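Alkaline serine protease AL20 (Nesterenkonia abyssinica, PDB 3CP7) probably hydrolyses peptide bonds in protein substrates as a secreted, thermostable, trypsin-like serine endopeptidase suited to alkaline conditions. Local coordinates at residues N184-Y189 with P201-G206; D87-Y92 with G154-G159; A116-R121 with G206-Y211; H41-G46 with D91-V96; I27-N32 with G110-I115. All blocks are in the same frame, centred on the assembly; numbering follows the deposited sequence.

Interaction 1: residues N184-Y189 with P201-G206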
# COMPACT_ATOMS: atom_id res chain seq x y z
N ASN A 184 -17.69 -0.75 9.45
CA ASN A 184 -17.43 -2.11 9.03
C ASN A 184 -17.53 -2.34 7.51
O ASN A 184 -17.45 -3.47 7.04
CB ASN A 184 -18.31 -3.07 9.82
CG ASN A 184 -17.98 -4.52 9.58
OD1 ASN A 184 -16.85 -4.99 9.83
ND2 ASN A 184 -18.98 -5.28 9.14
N SER A 185 -17.68 -1.25 6.76
CA SER A 185 -17.50 -1.26 5.30
C SER A 185 -17.52 0.18 4.82
O SER A 185 -17.47 1.13 5.63
CB SER A 185 -18.54 -2.14 4.58
OG SER A 185 -18.20 -2.28 3.21
N THR A 186 -17.59 0.32 3.51
CA THR A 186 -17.55 1.61 2.87
C THR A 186 -18.46 1.52 1.63
O THR A 186 -18.59 0.43 1.04
CB THR A 186 -16.04 1.80 2.59
OG1 THR A 186 -15.38 2.73 3.47
CG2 THR A 186 -15.52 1.52 1.16
N ASN A 187 -19.13 2.61 1.26
CA ASN A 187 -19.86 2.65 -0.02
C ASN A 187 -18.88 2.47 -1.16
O ASN A 187 -17.94 3.25 -1.27
CB ASN A 187 -20.58 3.98 -0.23
CG ASN A 187 -21.61 4.27 0.85
OD1 ASN A 187 -22.33 3.37 1.31
ND2 ASN A 187 -21.70 5.54 1.25
N SER A 188 -19.10 1.48 -2.01
CA SER A 188 -18.17 1.22 -3.10
C SER A 188 -18.75 1.31 -4.52
O SER A 188 -18.20 2.03 -5.36
CB SER A 188 -17.46 -0.13 -2.88
OG SER A 188 -16.78 -0.56 -4.05
N TYR A 189 -19.85 0.61 -4.79
CA TYR A 189 -20.37 0.57 -6.15
C TYR A 189 -21.79 0.07 -6.19
O TYR A 189 -22.29 -0.48 -5.21
CB TYR A 189 -19.47 -0.32 -7.02
CG TYR A 189 -19.59 -1.80 -6.73
CD1 TYR A 189 -18.77 -2.42 -5.80
CD2 TYR A 189 -20.53 -2.58 -7.41
CE1 TYR A 189 -18.89 -3.78 -5.52
CE2 TYR A 189 -20.66 -3.93 -7.15
CZ TYR A 189 -19.82 -4.54 -6.21
OH TYR A 189 -19.93 -5.89 -5.93
N PRO A 201 -17.34 -3.46 0.37
CA PRO A 201 -16.47 -4.62 0.51
C PRO A 201 -16.50 -5.24 1.90
O PRO A 201 -16.75 -4.54 2.90
CB PRO A 201 -15.07 -4.05 0.22
CG PRO A 201 -15.19 -2.60 0.68
CD PRO A 201 -16.57 -2.20 0.25
N TYR A 202 -16.22 -6.53 1.97
CA TYR A 202 -16.11 -7.19 3.26
C TYR A 202 -14.86 -6.69 4.00
O TYR A 202 -13.75 -6.69 3.44
CB TYR A 202 -16.09 -8.71 3.12
CG TYR A 202 -16.06 -9.42 4.45
CD1 TYR A 202 -14.88 -9.97 4.94
CD2 TYR A 202 -17.21 -9.49 5.24
CE1 TYR A 202 -14.85 -10.59 6.18
CE2 TYR A 202 -17.18 -10.12 6.48
CZ TYR A 202 -16.00 -10.67 6.93
OH TYR A 202 -15.97 -11.28 8.17
N PHE A 203 -15.03 -6.25 5.24
CA PHE A 203 -13.88 -5.84 6.04
C PHE A 203 -13.30 -7.07 6.74
O PHE A 203 -13.74 -7.45 7.84
CB PHE A 203 -14.28 -4.76 7.06
CG PHE A 203 -14.09 -3.33 6.56
CD1 PHE A 203 -14.07 -3.00 5.19
CD2 PHE A 203 -13.97 -2.30 7.48
CE1 PHE A 203 -13.88 -1.66 4.77
CE2 PHE A 203 -13.82 -0.96 7.07
CZ PHE A 203 -13.77 -0.65 5.72
N GLY A 204 -12.33 -7.69 6.08
CA GLY A 204 -11.69 -8.88 6.61
C GLY A 204 -10.26 -8.61 7.04
O GLY A 204 -9.93 -7.49 7.42
N SER A 205 -9.40 -9.62 6.93
CA SER A 205 -8.02 -9.48 7.37
C SER A 205 -7.20 -8.56 6.47
O SER A 205 -6.24 -7.94 6.93
CB SER A 205 -7.35 -10.84 7.49
OG SER A 205 -7.45 -11.57 6.28
N GLY A 206 -7.56 -8.47 5.19
CA GLY A 206 -6.90 -7.53 4.29
C GLY A 206 -7.14 -6.11 4.75
O GLY A 206 -6.19 -5.32 4.92
O HOH W 1 -17.85 -6.02 6.03
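Ser185 OG donates to Pro201 O across 2.7 Å, the one direct hydrogen bond between 184-189 and 201-206. The hydroxyl lies anti to its own backbone N (chi1 -171°), which turns it toward the segment following strand 197-200; the donor sits tilted 20° from the carbonyl plane. A second, indirect tie runs beside it: water 1 donates to Asn184 O and accepts from Phe203 N, so a strand carbonyl and a loop amide are both satisfied through one solvent molecule.

The Phe203 ring packs against the strand backbone. Ser185 CA stands over the centre of the ring, 3.7 Å from its centroid, in a CH-pi contact, while Asn184 C covers the same face nearer the rim. Further along, Pro201 CD fits against Thr186 O at 3.4 Å and Ser188 CB at 3.9 Å. The hydroxyl of Ser188 has its partner in Asp91, linking strand 183-191 to the probable active site.

That strand carries a classic beta bulge, in which Asn184 and Ser185 stand opposite the single residue Trp173. A bulged strand of the second sheet, covered by the chain leading into the C-terminal helix, belongs to the chymotrypsin-like fold of the PA clan.

Interaction 2: residues D87-Y92 with G154-G159; sequences DFEHDY and GSSTQG
Glu89 reaches Ser156 because its CG lies beside the backbone N (chi1 -71°) and its CD continues the chain in an extended course (chi2 -168°), carrying the carboxylate over to the turn at 155-157. There OE2 accepts from Ser156 N at 2.9 Å, and the donor comes from above the carboxylate plane, 36° out of it. The shaft of Glu89 is also in contact: its CG lies 3.4 Å from Ser156 OG, and Ser155 CB packs against OE2 of the same glutamate.

Each partner is also held by a local turn. Ser155 OG accepts from Thr157 N at 3.1 Å, an ST turn, and has a further partner in Asp151. On the other side Asp87 OD1 accepts from Glu89 N, an Asx turn that helps fix the start of the short 3-10 segment from which the glutamate extends. Separately from the carboxylate, water 2 bridges the carbonyl Glu89 O, to which it donates, and the hydroxyl Ser156 OG.

The Thr157 methyl CG2 rests against the carbonyl Phe88 O at 3.6 Å, while its hydroxyl pairs with Tyr189. The contact thus ties the loop that holds Asp91, the likely triad aspartate, to the turn that leads into strand 158-161. Its chemistry is that of a charged acceptor meeting one main-chain N-H at a partly exposed place, where the charge would probably strengthen the bond and nearby solvent temper it.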
# COMPACT_ATOMS: atom_id res chain seq x y z
N ASP A 87 -9.83 -4.66 -8.13
CA ASP A 87 -10.61 -5.74 -7.52
C ASP A 87 -11.61 -5.16 -6.53
O ASP A 87 -11.23 -4.68 -5.46
CB ASP A 87 -9.64 -6.67 -6.78
CG ASP A 87 -10.31 -7.89 -6.17
OD1 ASP A 87 -11.55 -8.00 -6.15
OD2 ASP A 87 -9.55 -8.77 -5.70
N PHE A 88 -12.90 -5.22 -6.87
CA PHE A 88 -13.93 -4.65 -6.01
C PHE A 88 -14.07 -5.35 -4.65
O PHE A 88 -14.60 -4.75 -3.70
CB PHE A 88 -15.29 -4.56 -6.72
CG PHE A 88 -15.38 -3.40 -7.67
CD1 PHE A 88 -15.27 -3.59 -9.05
CD2 PHE A 88 -15.55 -2.10 -7.19
CE1 PHE A 88 -15.35 -2.50 -9.92
CE2 PHE A 88 -15.63 -1.01 -8.06
CZ PHE A 88 -15.53 -1.22 -9.43
N GLU A 89 -13.58 -6.58 -4.54
CA GLU A 89 -13.58 -7.20 -3.20
C GLU A 89 -12.74 -6.41 -2.21
O GLU A 89 -12.89 -6.57 -1.00
CB GLU A 89 -13.10 -8.66 -3.24
CG GLU A 89 -14.09 -9.61 -3.89
CD GLU A 89 -13.77 -11.08 -3.67
OE1 GLU A 89 -12.58 -11.41 -3.43
OE2 GLU A 89 -14.72 -11.89 -3.74
N HIS A 90 -11.84 -5.56 -2.73
CA HIS A 90 -10.94 -4.79 -1.87
C HIS A 90 -10.98 -3.31 -2.20
O HIS A 90 -9.97 -2.62 -2.10
CB HIS A 90 -9.52 -5.36 -1.92
CG HIS A 90 -9.46 -6.79 -1.51
ND1 HIS A 90 -9.44 -7.18 -0.19
CD2 HIS A 90 -9.51 -7.93 -2.24
CE1 HIS A 90 -9.43 -8.50 -0.12
NE2 HIS A 90 -9.50 -8.98 -1.35
N ASP A 91 -12.16 -2.80 -2.54
CA ASP A 91 -12.30 -1.38 -2.83
C ASP A 91 -12.44 -0.58 -1.54
O ASP A 91 -13.48 0.04 -1.29
CB ASP A 91 -13.48 -1.08 -3.77
CG ASP A 91 -13.52 0.37 -4.22
OD1 ASP A 91 -14.59 0.83 -4.68
OD2 ASP A 91 -12.48 1.06 -4.12
N TYR A 92 -11.41 -0.64 -0.70
CA TYR A 92 -11.32 0.15 0.52
C TYR A 92 -9.91 0.74 0.59
O TYR A 92 -8.98 0.26 -0.08
CB TYR A 92 -11.62 -0.68 1.78
CG TYR A 92 -10.86 -1.98 1.83
CD1 TYR A 92 -11.48 -3.19 1.52
CD2 TYR A 92 -9.50 -2.01 2.15
CE1 TYR A 92 -10.77 -4.39 1.53
CE2 TYR A 92 -8.78 -3.19 2.16
CZ TYR A 92 -9.42 -4.39 1.84
OH TYR A 92 -8.71 -5.57 1.84
N GLY A 154 -21.60 -13.05 -6.69
CA GLY A 154 -20.88 -14.11 -5.98
C GLY A 154 -19.55 -13.72 -5.36
O GLY A 154 -18.86 -14.58 -4.81
N SER A 155 -19.18 -12.44 -5.43
CA SER A 155 -17.98 -11.98 -4.74
C SER A 155 -18.29 -11.83 -3.26
O SER A 155 -19.43 -12.00 -2.83
CB SER A 155 -17.48 -10.66 -5.33
OG SER A 155 -18.08 -9.53 -4.72
N SER A 156 -17.25 -11.48 -2.49
CA SER A 156 -17.40 -11.31 -1.04
C SER A 156 -18.04 -9.97 -0.64
O SER A 156 -18.27 -9.72 0.55
CB SER A 156 -16.06 -11.49 -0.33
OG SER A 156 -15.15 -10.48 -0.77
N THR A 157 -18.32 -9.10 -1.61
CA THR A 157 -19.00 -7.83 -1.25
C THR A 157 -20.42 -8.10 -0.76
O THR A 157 -20.97 -9.21 -0.94
CB THR A 157 -19.03 -6.82 -2.41
OG1 THR A 157 -19.85 -7.34 -3.46
CG2 THR A 157 -17.62 -6.57 -2.93
N GLN A 158 -21.01 -7.09 -0.13
CA GLN A 158 -22.40 -7.17 0.33
C GLN A 158 -23.16 -5.95 -0.14
O GLN A 158 -22.57 -4.88 -0.35
CB GLN A 158 -22.47 -7.24 1.85
CG GLN A 158 -21.69 -8.38 2.47
CD GLN A 158 -21.96 -8.50 3.95
OE1 GLN A 158 -22.76 -9.34 4.37
NE2 GLN A 158 -21.34 -7.64 4.74
N GLY A 159 -24.47 -6.11 -0.31
CA GLY A 159 -25.32 -5.03 -0.75
C GLY A 159 -26.37 -4.67 0.28
O GLY A 159 -26.85 -5.53 1.02
O HOH W 2 -15.42 -7.72 -0.42

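Interaction 3: residues A116-R121 with G206-Y211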
# COMPACT_ATOMS: atom_id res chain seq x y z
N ALA A 116 -14.20 -2.10 12.82
CA ALA A 116 -14.31 -3.54 13.12
C ALA A 116 -14.04 -4.37 11.87
O ALA A 116 -14.37 -3.98 10.75
CB ALA A 116 -15.69 -3.88 13.69
N PHE A 117 -13.44 -5.54 12.09
CA PHE A 117 -13.08 -6.46 11.00
C PHE A 117 -13.50 -7.87 11.37
O PHE A 117 -13.70 -8.20 12.55
CB PHE A 117 -11.58 -6.42 10.77
CG PHE A 117 -11.03 -5.03 10.61
CD1 PHE A 117 -11.07 -4.40 9.38
CD2 PHE A 117 -10.51 -4.35 11.71
CE1 PHE A 117 -10.59 -3.10 9.22
CE2 PHE A 117 -10.01 -3.06 11.56
CZ PHE A 117 -10.04 -2.44 10.32
N ASN A 118 -13.61 -8.71 10.34
CA ASN A 118 -13.93 -10.13 10.55
C ASN A 118 -15.19 -10.32 11.38
O ASN A 118 -15.25 -11.17 12.28
CB ASN A 118 -12.73 -10.89 11.10
CG ASN A 118 -11.62 -10.99 10.08
OD1 ASN A 118 -11.85 -11.42 8.95
ND2 ASN A 118 -10.43 -10.58 10.45
N GLN A 119 -16.20 -9.53 11.03
CA GLN A 119 -17.52 -9.60 11.64
C GLN A 119 -18.44 -10.47 10.78
O GLN A 119 -18.13 -10.73 9.62
CB GLN A 119 -18.08 -8.20 11.80
CG GLN A 119 -17.22 -7.30 12.67
CD GLN A 119 -17.07 -7.84 14.08
OE1 GLN A 119 -18.06 -8.05 14.79
NE2 GLN A 119 -15.83 -8.08 14.50
N PRO A 120 -19.58 -10.93 11.33
CA PRO A 120 -20.48 -11.73 10.51
C PRO A 120 -20.96 -11.00 9.27
O PRO A 120 -21.04 -9.76 9.25
CB PRO A 120 -21.66 -11.99 11.45
CG PRO A 120 -21.07 -11.92 12.81
CD PRO A 120 -20.07 -10.80 12.72
N ARG A 121 -21.26 -11.77 8.23
CA ARG A 121 -21.99 -11.28 7.07
C ARG A 121 -23.47 -11.11 7.41
O ARG A 121 -23.97 -11.72 8.36
CB ARG A 121 -21.82 -12.25 5.90
CG ARG A 121 -20.37 -12.41 5.45
CD ARG A 121 -20.22 -13.37 4.27
NE ARG A 121 -20.78 -12.85 3.02
CZ ARG A 121 -20.19 -11.95 2.24
NH1 ARG A 121 -19.01 -11.46 2.58
NH2 ARG A 121 -20.78 -11.51 1.13
N GLY A 206 -7.56 -8.47 5.19
CA GLY A 206 -6.90 -7.53 4.29
C GLY A 206 -7.14 -6.11 4.75
O GLY A 206 -6.19 -5.32 4.92
N ALA A 207 -8.41 -5.78 4.96
CA ALA A 207 -8.77 -4.45 5.45
C ALA A 207 -8.14 -4.19 6.81
O ALA A 207 -7.65 -3.09 7.06
CB ALA A 207 -10.27 -4.29 5.49
N GLN A 208 -8.13 -5.19 7.70
CA GLN A 208 -7.57 -4.96 9.03
C GLN A 208 -6.07 -4.65 8.97
O GLN A 208 -5.61 -3.72 9.63
CB GLN A 208 -7.78 -6.17 9.93
CG GLN A 208 -7.27 -5.90 11.34
CD GLN A 208 -7.79 -6.86 12.36
OE1 GLN A 208 -8.25 -7.94 12.03
NE2 GLN A 208 -7.69 -6.48 13.62
N GLN A 209 -5.33 -5.41 8.19
CA GLN A 209 -3.90 -5.19 8.07
C GLN A 209 -3.56 -3.88 7.34
O GLN A 209 -2.59 -3.22 7.68
CB GLN A 209 -3.23 -6.38 7.42
CG GLN A 209 -3.27 -7.61 8.32
CD GLN A 209 -2.65 -8.82 7.70
OE1 GLN A 209 -1.57 -9.25 8.09
NE2 GLN A 209 -3.33 -9.38 6.70
N ASN A 210 -4.38 -3.50 6.35
CA ASN A 210 -4.21 -2.21 5.68
C ASN A 210 -4.47 -1.07 6.67
O ASN A 210 -3.71 -0.10 6.73
CB ASN A 210 -5.18 -2.14 4.48
CG ASN A 210 -4.76 -1.16 3.38
OD1 ASN A 210 -3.55 -1.05 3.02
ND2 ASN A 210 -5.78 -0.62 2.68
N TYR A 211 -5.53 -1.21 7.47
CA TYR A 211 -5.82 -0.26 8.54
C TYR A 211 -4.69 -0.17 9.59
O TYR A 211 -4.28 0.93 9.97
CB TYR A 211 -7.14 -0.61 9.24
CG TYR A 211 -7.28 0.05 10.58
CD1 TYR A 211 -7.03 -0.66 11.75
CD2 TYR A 211 -7.64 1.40 10.69
CE1 TYR A 211 -7.12 -0.05 13.00
CE2 TYR A 211 -7.74 2.02 11.93
CZ TYR A 211 -7.49 1.28 13.07
OH TYR A 211 -7.59 1.88 14.31
O HOH W 3 -10.04 -9.56 13.18
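The Phe117 ring lies flat against the first turn of helix 205-214, with Gln208 CA over its centre in a CH-pi contact, 3.5 Å from the centroid. Gln208 then follows the ring outward: its CG is anti to the backbone N (chi1 -177°), CB sits 3.5 Å from Phe117 CG, and the amide plane at the end of the chain is turned only 16° from that of the ring. Beyond the far rim, Phe117 CZ approaches Tyr211 CB at 3.6 Å; the two rings meet obliquely, and the hydroxyl of Tyr211 goes on to Ala29 O. Ala207 CB touches Phe117 CE1 at 3.9 Å.

An alanine at Phe117 would probably open a gap above Gln208 and beside Tyr211, leaving the helix without the ring that spans both residues.

The polar margin is carried by solvent. Water 3 accepts from Asn118 ND2 and donates to Gln208 OE1. Within the loop, Gln119 NE2 donates to Phe117 O at 2.9 Å.

Along the same helix, Gln209 bonds to Thr216 of the second subunit. An aromatic side chain from the interdomain connection packed on the C-terminal helix fits the two-barrel architecture of chymotrypsin-like proteases.

Interaction 4: residues H41-G46 with D91-V96. With FMT (formic acid), chain C.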
# COMPACT_ATOMS: atom_id res chain seq x y z
N HIS A 41 -11.23 3.45 -4.88
CA HIS A 41 -11.41 4.21 -6.11
C HIS A 41 -11.53 5.71 -5.86
O HIS A 41 -11.49 6.49 -6.81
CB HIS A 41 -12.58 3.66 -6.94
CG HIS A 41 -13.94 4.10 -6.49
ND1 HIS A 41 -14.79 3.30 -5.75
CD2 HIS A 41 -14.62 5.25 -6.74
CE1 HIS A 41 -15.93 3.95 -5.55
NE2 HIS A 41 -15.85 5.13 -6.14
N CYS A 42 -11.66 6.12 -4.60
CA CYS A 42 -11.66 7.55 -4.25
C CYS A 42 -10.25 8.10 -4.09
O CYS A 42 -10.09 9.32 -3.91
CB CYS A 42 -12.42 7.78 -2.94
SG CYS A 42 -14.20 7.44 -3.05
N LEU A 43 -9.24 7.24 -4.13
CA LEU A 43 -7.87 7.76 -4.04
C LEU A 43 -6.87 7.12 -5.00
O LEU A 43 -5.70 7.53 -5.04
CB LEU A 43 -7.35 7.77 -2.59
CG LEU A 43 -7.45 6.51 -1.74
CD1 LEU A 43 -6.51 5.42 -2.29
CD2 LEU A 43 -7.11 6.85 -0.29
N HIS A 44 -7.32 6.15 -5.80
CA HIS A 44 -6.45 5.51 -6.78
C HIS A 44 -7.27 5.01 -7.96
O HIS A 44 -8.37 4.47 -7.77
CB HIS A 44 -5.66 4.36 -6.14
CG HIS A 44 -4.56 3.84 -7.01
ND1 HIS A 44 -4.81 2.99 -8.07
CD2 HIS A 44 -3.23 4.06 -7.01
CE1 HIS A 44 -3.66 2.70 -8.67
NE2 HIS A 44 -2.69 3.35 -8.05
N ASP A 45 -6.73 5.16 -9.17
CA ASP A 45 -7.44 4.82 -10.41
C ASP A 45 -7.80 3.34 -10.53
O ASP A 45 -8.77 2.98 -11.21
CB ASP A 45 -6.58 5.16 -11.65
CG ASP A 45 -6.31 6.66 -11.82
OD1 ASP A 45 -7.10 7.51 -11.36
OD2 ASP A 45 -5.28 6.97 -12.46
N GLY A 46 -7.01 2.47 -9.90
CA GLY A 46 -7.11 1.04 -10.15
C GLY A 46 -6.15 0.61 -11.25
O GLY A 46 -5.18 1.31 -11.54
N ASP A 91 -12.16 -2.80 -2.54
CA ASP A 91 -12.30 -1.38 -2.83
C ASP A 91 -12.44 -0.58 -1.54
O ASP A 91 -13.48 0.04 -1.29
CB ASP A 91 -13.48 -1.08 -3.77
CG ASP A 91 -13.52 0.37 -4.22
OD1 ASP A 91 -14.59 0.83 -4.68
OD2 ASP A 91 -12.48 1.06 -4.12
N TYR A 92 -11.41 -0.64 -0.70
CA TYR A 92 -11.32 0.15 0.52
C TYR A 92 -9.91 0.74 0.59
O TYR A 92 -8.98 0.26 -0.08
CB TYR A 92 -11.62 -0.68 1.78
CG TYR A 92 -10.86 -1.98 1.83
CD1 TYR A 92 -11.48 -3.19 1.52
CD2 TYR A 92 -9.50 -2.01 2.15
CE1 TYR A 92 -10.77 -4.39 1.53
CE2 TYR A 92 -8.78 -3.19 2.16
CZ TYR A 92 -9.42 -4.39 1.84
OH TYR A 92 -8.71 -5.57 1.84
N ALA A 93 -9.77 1.79 1.39
CA ALA A 93 -8.50 2.50 1.49
C ALA A 93 -8.55 3.43 2.67
O ALA A 93 -9.59 3.65 3.27
CB ALA A 93 -8.24 3.29 0.21
N PHE A 94 -7.39 3.99 2.98
CA PHE A 94 -7.28 4.95 4.07
C PHE A 94 -6.45 6.11 3.59
O PHE A 94 -5.49 5.92 2.84
CB PHE A 94 -6.64 4.28 5.29
CG PHE A 94 -7.42 3.10 5.79
CD1 PHE A 94 -8.47 3.29 6.69
CD2 PHE A 94 -7.18 1.82 5.30
CE1 PHE A 94 -9.23 2.22 7.12
CE2 PHE A 94 -7.94 0.75 5.72
CZ PHE A 94 -8.99 0.95 6.61
N ALA A 95 -6.81 7.32 4.02
CA ALA A 95 -5.98 8.48 3.74
C ALA A 95 -5.49 9.04 5.06
O ALA A 95 -6.26 9.22 6.01
CB ALA A 95 -6.76 9.54 2.96
N VAL A 96 -4.18 9.28 5.12
CA VAL A 96 -3.56 9.88 6.29
C VAL A 96 -3.38 11.37 6.02
O VAL A 96 -2.72 11.76 5.05
CB VAL A 96 -2.21 9.21 6.60
CG1 VAL A 96 -1.60 9.81 7.86
CG2 VAL A 96 -2.38 7.70 6.75
C FMT C . -18.09 8.28 -6.54
O1 FMT C . -17.23 7.45 -6.89
O2 FMT C . -19.08 7.98 -5.87
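Two hydrogen bonds join His41 to the carboxylate of Asp91, one to each oxygen. The ring nitrogen ND1 donates to OD1 of Asp91 at 2.7 Å, nearly straight at 166° and exactly in the imidazole plane. The backbone N of His41 donates to OD2 of Asp91 at 2.8 Å. Both oxygens use their syn lone pairs, so the histidine is gripped at side chain and main chain together, which fixes the carboxylate's rotation although the two planes stand 38° apart. Ser188 OG is a second donor to OD1. Asp91 CG lies anti to its backbone N (chi1 -173°), pointing the carboxylate across to the ring.

The opposite nitrogen of the ring, NE2, donates to O1 of a formic acid molecule at 2.8 Å. That ligand, probably from the crystallisation liquor, is also bonded to Ser169 OG and Gly167 N. A phenylalanine in place of His41 would keep a ring but probably leave Asp91 OD1 and the formic acid without their imidazole N-H partner.

The apolar contacts lie further along. Leu43 CD1 packs on Ala93 CB at 3.7 Å, and Leu43 CD2 reaches Ala95 CB at 4.2 Å and Phe94 O at 3.6 Å. They seat the loop against strand 93-97 of the first barrel, while the Cys23-Cys42 disulfide tethers its start, Cys42 SG standing over one face of the His41 ring, toward its rim.

With Ser169 close by, the arrangement is consistent with the Ser-His-Asp catalytic triad of trypsin-like peptidases, set between their two barrels.

Interaction 5: residues I27-N32 with G110-I115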
# COMPACT_ATOMS: atom_id res chain seq x y z
N ILE A 27 -13.54 9.67 9.66
CA ILE A 27 -12.44 9.56 10.62
C ILE A 27 -12.61 8.30 11.47
O ILE A 27 -13.63 8.15 12.16
CB ILE A 27 -12.33 10.78 11.56
CG1 ILE A 27 -12.24 12.09 10.77
CG2 ILE A 27 -11.11 10.62 12.49
CD1 ILE A 27 -12.34 13.35 11.64
N VAL A 28 -11.63 7.42 11.40
CA VAL A 28 -11.61 6.21 12.23
C VAL A 28 -10.50 6.33 13.27
O VAL A 28 -9.46 6.94 13.01
CB VAL A 28 -11.45 4.91 11.38
CG1 VAL A 28 -12.74 4.65 10.59
CG2 VAL A 28 -10.20 4.97 10.47
N ALA A 29 -10.75 5.79 14.46
CA ALA A 29 -9.78 5.89 15.55
C ALA A 29 -8.44 5.35 15.09
O ALA A 29 -8.38 4.27 14.51
CB ALA A 29 -10.26 5.12 16.75
N SER A 30 -7.36 6.10 15.32
CA SER A 30 -6.04 5.70 14.85
C SER A 30 -4.94 6.21 15.75
O SER A 30 -5.04 7.31 16.30
CB SER A 30 -5.80 6.26 13.45
OG SER A 30 -5.78 7.68 13.46
N ALA A 31 -3.86 5.43 15.88
CA ALA A 31 -2.70 5.91 16.65
C ALA A 31 -2.20 7.26 16.13
O ALA A 31 -1.85 8.15 16.93
CB ALA A 31 -1.58 4.88 16.62
N ASN A 32 -2.16 7.44 14.81
CA ASN A 32 -1.65 8.70 14.28
C ASN A 32 -2.64 9.86 14.32
O ASN A 32 -2.28 10.99 13.96
CB ASN A 32 -1.06 8.55 12.87
CG ASN A 32 -2.08 8.11 11.83
OD1 ASN A 32 -3.29 8.28 12.00
ND2 ASN A 32 -1.59 7.56 10.71
N GLY A 110 -12.29 15.84 17.83
CA GLY A 110 -12.50 15.42 19.22
C GLY A 110 -13.09 14.03 19.36
O GLY A 110 -13.36 13.58 20.47
N THR A 111 -13.27 13.34 18.23
CA THR A 111 -13.86 12.02 18.21
C THR A 111 -13.53 11.32 16.90
O THR A 111 -12.96 11.93 15.98
CB THR A 111 -15.39 12.08 18.44
OG1 THR A 111 -15.91 10.77 18.71
CG2 THR A 111 -16.13 12.70 17.25
N ALA A 112 -13.84 10.02 16.86
CA ALA A 112 -13.60 9.17 15.70
C ALA A 112 -14.45 7.93 15.86
O ALA A 112 -14.84 7.57 16.97
CB ALA A 112 -12.14 8.77 15.63
N SER A 113 -14.74 7.27 14.75
CA SER A 113 -15.45 6.00 14.79
C SER A 113 -14.53 4.85 15.15
O SER A 113 -13.39 4.80 14.68
CB SER A 113 -16.03 5.69 13.42
OG SER A 113 -16.98 6.66 13.07
N PRO A 114 -15.04 3.88 15.93
CA PRO A 114 -14.31 2.62 16.03
C PRO A 114 -14.42 1.92 14.67
O PRO A 114 -15.30 2.26 13.87
CB PRO A 114 -15.07 1.82 17.11
CG PRO A 114 -16.24 2.64 17.52
CD PRO A 114 -16.33 3.86 16.65
N ILE A 115 -13.55 0.95 14.43
CA ILE A 115 -13.57 0.20 13.17
C ILE A 115 -13.44 -1.27 13.53
O ILE A 115 -12.70 -1.64 14.44
CB ILE A 115 -12.47 0.72 12.21
CG1 ILE A 115 -12.55 0.03 10.84
CG2 ILE A 115 -11.08 0.60 12.85
CD1 ILE A 115 -11.69 0.70 9.78
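Val28 and Ser113 form a single beta bridge of parallel type, where the end of strand 19-27 meets the chain running from the first barrel toward the second. Two backbone hydrogen bonds straddle Val28: Ser113 N donates to Ile27 O at 3.0 Å, and Ala29 N donates to Ser113 O at 2.8 Å. Both are close to straight. Val28 CA lies 3.3 Å from Ser113 O in a CA-H...O contact, so the Ser113 carbonyl meets a strong N-H donor and a weaker C-H one.

Small apolar groups fill in around the bonds. Ala112 CB meets Ile27 CG2 at 3.8 Å and Ala29 CB at 4.3 Å, while on the other side of the bridge Val28 CG1 touches Ile115 CD1 at 4.2 Å. The Ile115 chain reaches that far with CG1 anti to the backbone N (chi1 -175°) and CD1 carrying on extended (chi2 168°).

The second shell positions these groups. Ser113 OG is hydrogen-bonded to Asn26 ND2, adding a side-chain tie to the strand just before the bridge. Ile27 leans on helix 105-109 through Val105 and Val109, and the Val28 side chain packs on Thr35 and Ala37 of strand 35-38. Ile115 also reaches Phe203 and Phe94, one on the way to the C-terminal helix and the other in the first barrel. The closest side-chain approach between the two segments is Ala112 CB to Ala29 N, at 3.5 Å.

From the N terminus, interaction 5 opens first, at 27-32, and closes at 110-115; interaction 4, from 41-46 to 91-96, lies wholly within that span and sets the loop after strand 35-38 on strand 93-97 within the first barrel. Interaction 2 starts on residues 4 also uses, Asp91 and Tyr92, then crosses 5 and 3 on its way to 154-159, joining the first barrel to the second. Interaction 3 opens at 116-121 and closes last, at 206-211, enclosing interaction 1, with which it shares Gly206. Interaction 1 ties strand 183-191 to the chain entering helix 205-214, and interaction 3 ties that helix to the loop 116-121.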